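Local coordinates for lipoprotein (PDB 7ADK) that is probably a protein-cleaving peptidase of the mycoplasma DUF31 family, built on the chymotrypsin-like fold of the PA clan, at residues M426-Y431 / T441-G446; F445-H450 / A541-D546. All coordinates share one frame; numbering follows the deposited sequence.

Interaction 1: M426-Y431 / T441-G446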
loop_
_atom_site.group_PDB
_atom_site.type_symbol
_atom_site.label_atom_id
_atom_site.label_comp_id
_atom_site.label_asym_id
_atom_site.label_seq_id
_atom_site.Cartn_x
_atom_site.Cartn_y
_atom_site.Cartn_z
ATOM N N MET B 426 5.519 -16.960 -13.066
ATOM C CA MET B 426 5.226 -18.147 -13.859
ATOM C C MET B 426 3.746 -18.511 -13.801
ATOM O O MET B 426 3.020 -18.098 -12.903
ATOM C CB MET B 426 6.002 -19.385 -13.386
ATOM C CG MET B 426 7.458 -19.165 -13.035
ATOM S SD MET B 426 8.488 -20.643 -13.067
ATOM C CE MET B 426 7.998 -21.499 -11.538
ATOM N N TRP B 427 3.312 -19.343 -14.729
ATOM C CA TRP B 427 2.086 -20.111 -14.605
ATOM C C TRP B 427 2.352 -21.591 -14.757
ATOM O O TRP B 427 3.269 -22.015 -15.463
ATOM C CB TRP B 427 1.051 -19.650 -15.625
ATOM C CG TRP B 427 1.429 -19.879 -17.051
ATOM C CD1 TRP B 427 1.037 -20.927 -17.804
ATOM C CD2 TRP B 427 2.299 -19.076 -17.899
ATOM N NE1 TRP B 427 1.612 -20.849 -19.044
ATOM C CE2 TRP B 427 2.388 -19.723 -19.171
ATOM C CE3 TRP B 427 3.003 -17.878 -17.730
ATOM C CZ2 TRP B 427 3.153 -19.236 -20.225
ATOM C CZ3 TRP B 427 3.759 -17.366 -18.796
ATOM C CH2 TRP B 427 3.836 -18.034 -20.035
ATOM N N ILE B 428 1.567 -22.395 -14.068
ATOM C CA ILE B 428 1.523 -23.838 -14.251
ATOM C C ILE B 428 0.902 -24.118 -15.630
ATOM O O ILE B 428 -0.198 -23.648 -15.923
ATOM C CB ILE B 428 0.785 -24.462 -13.047
ATOM C CG1 ILE B 428 1.167 -25.927 -12.830
ATOM C CG2 ILE B 428 -0.742 -24.290 -13.067
ATOM C CD1 ILE B 428 0.826 -26.355 -11.394
ATOM N N MET B 429 1.598 -24.857 -16.498
ATOM C CA MET B 429 1.064 -25.217 -17.807
ATOM C C MET B 429 0.838 -26.714 -17.972
ATOM O O MET B 429 -0.145 -27.110 -18.584
ATOM C CB MET B 429 1.902 -24.604 -18.927
ATOM C CG MET B 429 3.239 -25.281 -19.225
ATOM S SD MET B 429 3.856 -24.964 -20.893
ATOM C CE MET B 429 4.406 -23.277 -20.681
ATOM N N ASP B 430 1.686 -27.567 -17.407
ATOM C CA ASP B 430 1.673 -28.998 -17.700
ATOM C C ASP B 430 2.236 -29.838 -16.542
ATOM O O ASP B 430 2.901 -29.324 -15.641
ATOM C CB ASP B 430 2.434 -29.218 -19.018
ATOM C CG ASP B 430 2.239 -30.582 -19.662
ATOM O OD1 ASP B 430 1.255 -31.262 -19.345
ATOM O OD2 ASP B 430 3.078 -30.982 -20.497
ATOM N N TYR B 431 1.984 -31.144 -16.576
ATOM C CA TYR B 431 2.661 -32.141 -15.753
ATOM C C TYR B 431 2.863 -33.458 -16.510
ATOM O O TYR B 431 2.006 -33.891 -17.271
ATOM C CB TYR B 431 1.937 -32.357 -14.422
ATOM C CG TYR B 431 0.476 -32.758 -14.467
ATOM C CD1 TYR B 431 0.096 -34.091 -14.702
ATOM C CD2 TYR B 431 -0.505 -31.793 -14.193
ATOM C CE1 TYR B 431 -1.257 -34.458 -14.636
ATOM C CE2 TYR B 431 -1.858 -32.148 -14.137
ATOM C CZ TYR B 431 -2.234 -33.485 -14.349
ATOM O OH TYR B 431 -3.544 -33.814 -14.310
ATOM N N THR B 441 3.688 -35.498 -9.726
ATOM C CA THR B 441 4.763 -34.879 -8.920
ATOM C C THR B 441 5.721 -33.966 -9.693
ATOM O O THR B 441 6.433 -33.171 -9.080
ATOM C CB THR B 441 5.606 -35.957 -8.223
ATOM O OG1 THR B 441 6.236 -36.767 -9.186
ATOM C CG2 THR B 441 4.796 -36.861 -7.318
ATOM N N LYS B 442 5.736 -34.031 -11.028
ATOM C CA LYS B 442 6.697 -33.346 -11.896
ATOM C C LYS B 442 5.984 -32.391 -12.847
ATOM O O LYS B 442 5.239 -32.812 -13.727
ATOM C CB LYS B 442 7.523 -34.422 -12.609
ATOM C CG LYS B 442 8.805 -33.879 -13.239
ATOM C CD LYS B 442 9.730 -35.044 -13.591
ATOM C CE LYS B 442 11.122 -34.544 -13.951
ATOM N NZ LYS B 442 12.170 -35.525 -13.614
ATOM N N PHE B 443 6.193 -31.097 -12.626
ATOM C CA PHE B 443 5.393 -29.999 -13.176
ATOM C C PHE B 443 6.229 -29.058 -14.035
ATOM O O PHE B 443 7.410 -28.864 -13.773
ATOM C CB PHE B 443 4.738 -29.211 -12.042
ATOM C CG PHE B 443 3.593 -29.926 -11.366
ATOM C CD1 PHE B 443 3.836 -30.896 -10.387
ATOM C CD2 PHE B 443 2.278 -29.620 -11.725
ATOM C CE1 PHE B 443 2.772 -31.527 -9.739
ATOM C CE2 PHE B 443 1.207 -30.245 -11.075
ATOM C CZ PHE B 443 1.458 -31.189 -10.076
ATOM N N TYR B 444 5.596 -28.456 -15.042
ATOM C CA TYR B 444 6.194 -27.546 -16.009
ATOM C C TYR B 444 5.494 -26.202 -15.966
ATOM O O TYR B 444 4.263 -26.115 -15.938
ATOM C CB TYR B 444 6.176 -28.143 -17.414
ATOM C CG TYR B 444 6.821 -29.499 -17.485
ATOM C CD1 TYR B 444 6.089 -30.632 -17.109
ATOM C CD2 TYR B 444 8.175 -29.621 -17.820
ATOM C CE1 TYR B 444 6.731 -31.869 -16.973
ATOM C CE2 TYR B 444 8.801 -30.871 -17.725
ATOM C CZ TYR B 444 8.099 -31.984 -17.253
ATOM O OH TYR B 444 8.757 -33.140 -17.006
ATOM N N PHE B 445 6.299 -25.150 -15.891
ATOM C CA PHE B 445 5.871 -23.779 -15.680
ATOM C C PHE B 445 6.327 -22.881 -16.845
ATOM O O PHE B 445 7.497 -22.870 -17.182
ATOM C CB PHE B 445 6.438 -23.283 -14.351
ATOM C CG PHE B 445 5.884 -23.961 -13.100
ATOM C CD1 PHE B 445 6.396 -25.183 -12.628
ATOM C CD2 PHE B 445 4.860 -23.321 -12.375
ATOM C CE1 PHE B 445 5.866 -25.774 -11.468
ATOM C CE2 PHE B 445 4.346 -23.893 -11.200
ATOM C CZ PHE B 445 4.842 -25.121 -10.751
ATOM N N GLY B 446 5.403 -22.145 -17.463
ATOM C CA GLY B 446 5.706 -21.140 -18.461
ATOM C C GLY B 446 6.161 -19.856 -17.805
ATOM O O GLY B 446 5.603 -19.404 -16.816
#
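The indole of Trp427 lies flat over the backbone of Gly446: CA of Gly446 sits 3.7 Å from the centroid of its six-membered ring, a CH-pi contact, and the O of Gly446 lies over the same ring system. With no side chain on this residue, the methyl CE of Met429 also reaches its CA, at 3.3 Å. On the sheet face of Ile428 and Phe443, CD1 of Ile428 packs on CD2 of Phe443 at 3.6 Å, while Tyr431 lays CB over that ring's face. Met426 SD makes an oblique Met-aromatic contact, 5.1 Å from the centroid of the Phe445 ring, and the bend at chi3 (-75°) turns Met426 CE to 3.6 Å from CG of Phe445. Backbone bonds fix the pairing on both sides of a one-residue shift in register. Trp427 and Gly446 exchange two N-H...O bonds, and Tyr444 N donates to Asp430 O. Tyr444 O takes a nearly straight bond from Met429 N (3.0 Å, 169°) and a weak one from Asp430 N. Farther out, the buried Asp430 carboxylate is bonded by Tyr824, Ser837 and the backbone N of Leu839. Two residues, Met429 and Asp430, thus face one, Tyr444: a classic beta bulge in an antiparallel hairpin, within what is probably a PA-clan beta-barrel.

Interaction 2: F445-H450 / A541-D546; sequences FGTNSH and AIVEVD
Residues 445-447 pair antiparallel with strand 541-546 in what is probably the chymotrypsin-like barrel of a PA-clan peptidase, and the chain then turns at the N-cap residue Asn448 into helix 449-452. The apolar contacts lie on the face of Phe445, Thr447, Ala541 and Val543. The side chains of Thr447 and Val543 cross obliquely, CG2 to CG2 at 4.0 Å, and CG2 of Val545 approaches CE1 of Phe445 at 3.9 Å. Beyond the strand, CB of Ala541 rests against CA of Ser449 at the start of the helix. Polar groups turn to outside partners: Thr447 OG1 bonds to Thr425 O, while Asn448 ND2 and His450 ND1 both bond to OD2 of Asp539. His450 also touches Ser759, so His450, Asp539 and Ser759 are placed as in a PA-clan catalytic triad and probably form one. Four backbone hydrogen bonds carry the pairing. Phe445 and Val543 form one doubly bonded pair, N of Phe445 to O of Val543 at 2.8 Å and N of Val543 to O of Phe445 at 2.9 Å, both donors in the carbonyl plane. Between this pair and the next, CA of Ile542 adds a C-H...O contact to Phe445 O. In the second doubly bonded pair, N of Thr447 meets Ala541 O almost along the C=O axis, whereas N of Ala541 approaches Thr447 O at 2.9 Å from 51° above the carbonyl plane.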
loop_
_atom_site.group_PDB
_atom_site.type_symbol
_atom_site.label_atom_id
_atom_site.label_comp_id
_atom_site.label_asym_id
_atom_site.label_seq_id
_atom_site.Cartn_x
_atom_site.Cartn_y
_atom_site.Cartn_z
ATOM N N PHE B 445 6.299 -25.150 -15.891
ATOM C CA PHE B 445 5.871 -23.779 -15.680
ATOM C C PHE B 445 6.327 -22.881 -16.845
ATOM O O PHE B 445 7.497 -22.870 -17.182
ATOM C CB PHE B 445 6.438 -23.283 -14.351
ATOM C CG PHE B 445 5.884 -23.961 -13.100
ATOM C CD1 PHE B 445 6.396 -25.183 -12.628
ATOM C CD2 PHE B 445 4.860 -23.321 -12.375
ATOM C CE1 PHE B 445 5.866 -25.774 -11.468
ATOM C CE2 PHE B 445 4.346 -23.893 -11.200
ATOM C CZ PHE B 445 4.842 -25.121 -10.751
ATOM N N GLY B 446 5.403 -22.145 -17.463
ATOM C CA GLY B 446 5.706 -21.140 -18.461
ATOM C C GLY B 446 6.161 -19.856 -17.805
ATOM O O GLY B 446 5.603 -19.404 -16.816
ATOM N N THR B 447 7.214 -19.250 -18.319
ATOM C CA THR B 447 7.804 -18.011 -17.815
ATOM C C THR B 447 8.492 -17.308 -18.982
ATOM O O THR B 447 8.275 -17.691 -20.136
ATOM C CB THR B 447 8.741 -18.312 -16.618
ATOM O OG1 THR B 447 9.109 -17.114 -16.001
ATOM C CG2 THR B 447 10.016 -19.071 -16.979
ATOM N N ASN B 448 9.351 -16.329 -18.731
ATOM C CA ASN B 448 10.204 -15.739 -19.755
ATOM C C ASN B 448 11.702 -15.965 -19.524
ATOM O O ASN B 448 12.162 -16.272 -18.433
ATOM C CB ASN B 448 9.806 -14.299 -20.013
ATOM C CG ASN B 448 10.105 -13.398 -18.869
ATOM O OD1 ASN B 448 9.786 -13.663 -17.730
ATOM N ND2 ASN B 448 10.759 -12.313 -19.137
ATOM N N SER B 449 12.471 -15.892 -20.598
ATOM C CA SER B 449 13.873 -16.325 -20.667
ATOM C C SER B 449 14.835 -15.510 -19.797
ATOM O O SER B 449 15.685 -16.085 -19.122
ATOM C CB SER B 449 14.345 -16.327 -22.117
ATOM O OG SER B 449 15.510 -17.071 -22.249
ATOM N N HIS B 450 14.666 -14.192 -19.687
ATOM C CA HIS B 450 15.475 -13.430 -18.734
ATOM C C HIS B 450 15.135 -13.684 -17.255
ATOM O O HIS B 450 15.919 -13.309 -16.385
ATOM C CB HIS B 450 15.486 -11.944 -19.070
ATOM C CG HIS B 450 14.314 -11.154 -18.580
ATOM N ND1 HIS B 450 13.253 -10.737 -19.327
ATOM C CD2 HIS B 450 14.197 -10.553 -17.359
ATOM C CE1 HIS B 450 12.522 -9.892 -18.595
ATOM N NE2 HIS B 450 13.041 -9.770 -17.367
ATOM N N ALA B 541 10.274 -19.049 -21.825
ATOM C CA ALA B 541 10.982 -20.244 -21.389
ATOM C C ALA B 541 10.069 -21.160 -20.570
ATOM O O ALA B 541 9.080 -20.698 -20.014
ATOM C CB ALA B 541 12.231 -19.814 -20.623
ATOM N N ILE B 542 10.380 -22.448 -20.482
ATOM C CA ILE B 542 9.574 -23.417 -19.730
ATOM C C ILE B 542 10.438 -24.149 -18.708
ATOM O O ILE B 542 11.395 -24.826 -19.071
ATOM C CB ILE B 542 8.838 -24.396 -20.658
ATOM C CG1 ILE B 542 8.064 -23.651 -21.757
ATOM C CG2 ILE B 542 7.907 -25.302 -19.839
ATOM C CD1 ILE B 542 7.433 -24.560 -22.793
ATOM N N VAL B 543 10.115 -24.007 -17.430
ATOM C CA VAL B 543 10.859 -24.540 -16.289
ATOM C C VAL B 543 10.174 -25.775 -15.716
ATOM O O VAL B 543 8.987 -25.770 -15.419
ATOM C CB VAL B 543 11.010 -23.466 -15.193
ATOM C CG1 VAL B 543 11.615 -24.030 -13.898
ATOM C CG2 VAL B 543 11.882 -22.320 -15.708
ATOM N N GLU B 544 10.932 -26.836 -15.521
ATOM C CA GLU B 544 10.522 -28.053 -14.828
ATOM C C GLU B 544 10.839 -27.956 -13.332
ATOM O O GLU B 544 11.929 -27.539 -12.945
ATOM C CB GLU B 544 11.230 -29.233 -15.492
ATOM C CG GLU B 544 10.928 -30.598 -14.871
ATOM C CD GLU B 544 11.763 -31.716 -15.512
ATOM O OE1 GLU B 544 12.916 -31.916 -15.076
ATOM O OE2 GLU B 544 11.252 -32.431 -16.405
ATOM N N VAL B 545 9.893 -28.370 -12.497
ATOM C CA VAL B 545 10.075 -28.558 -11.062
ATOM C C VAL B 545 9.641 -29.969 -10.671
ATOM O O VAL B 545 8.490 -30.355 -10.876
ATOM C CB VAL B 545 9.329 -27.480 -10.266
ATOM C CG1 VAL B 545 9.614 -27.628 -8.787
ATOM C CG2 VAL B 545 9.718 -26.062 -10.663
ATOM N N ASP B 546 10.551 -30.754 -10.095
ATOM C CA ASP B 546 10.295 -32.134 -9.666
ATOM C C ASP B 546 10.132 -32.209 -8.145
ATOM O O ASP B 546 11.099 -32.349 -7.397
ATOM C CB ASP B 546 11.401 -33.045 -10.219
ATOM C CG ASP B 546 11.144 -34.550 -10.038
ATOM O OD1 ASP B 546 10.260 -34.950 -9.262
ATOM O OD2 ASP B 546 11.817 -35.330 -10.746
#

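Interactions 1 and 2, their centres about 8 Å apart, lie on opposite edges of strand 442-447, which runs between strands 421-433 and 541-546 in one antiparallel sheet. Phe445 and Gly446 belong to both. Interaction 1 is local, a hairpin whose two segments are nine residues apart; interaction 2 follows directly along the chain and brings back a strand from some 90 residues later. Further bonds join segment 441-446 to segment 541-546: Tyr444 OH with Glu544 OE2, Phe443 O with Val545 N, and a salt bridge from Lys442 NZ to Asp546 OD2. The shared strand leads from these buried contacts to His450, so the combined pairing probably helps place the putative active-site histidine relative to Asp539.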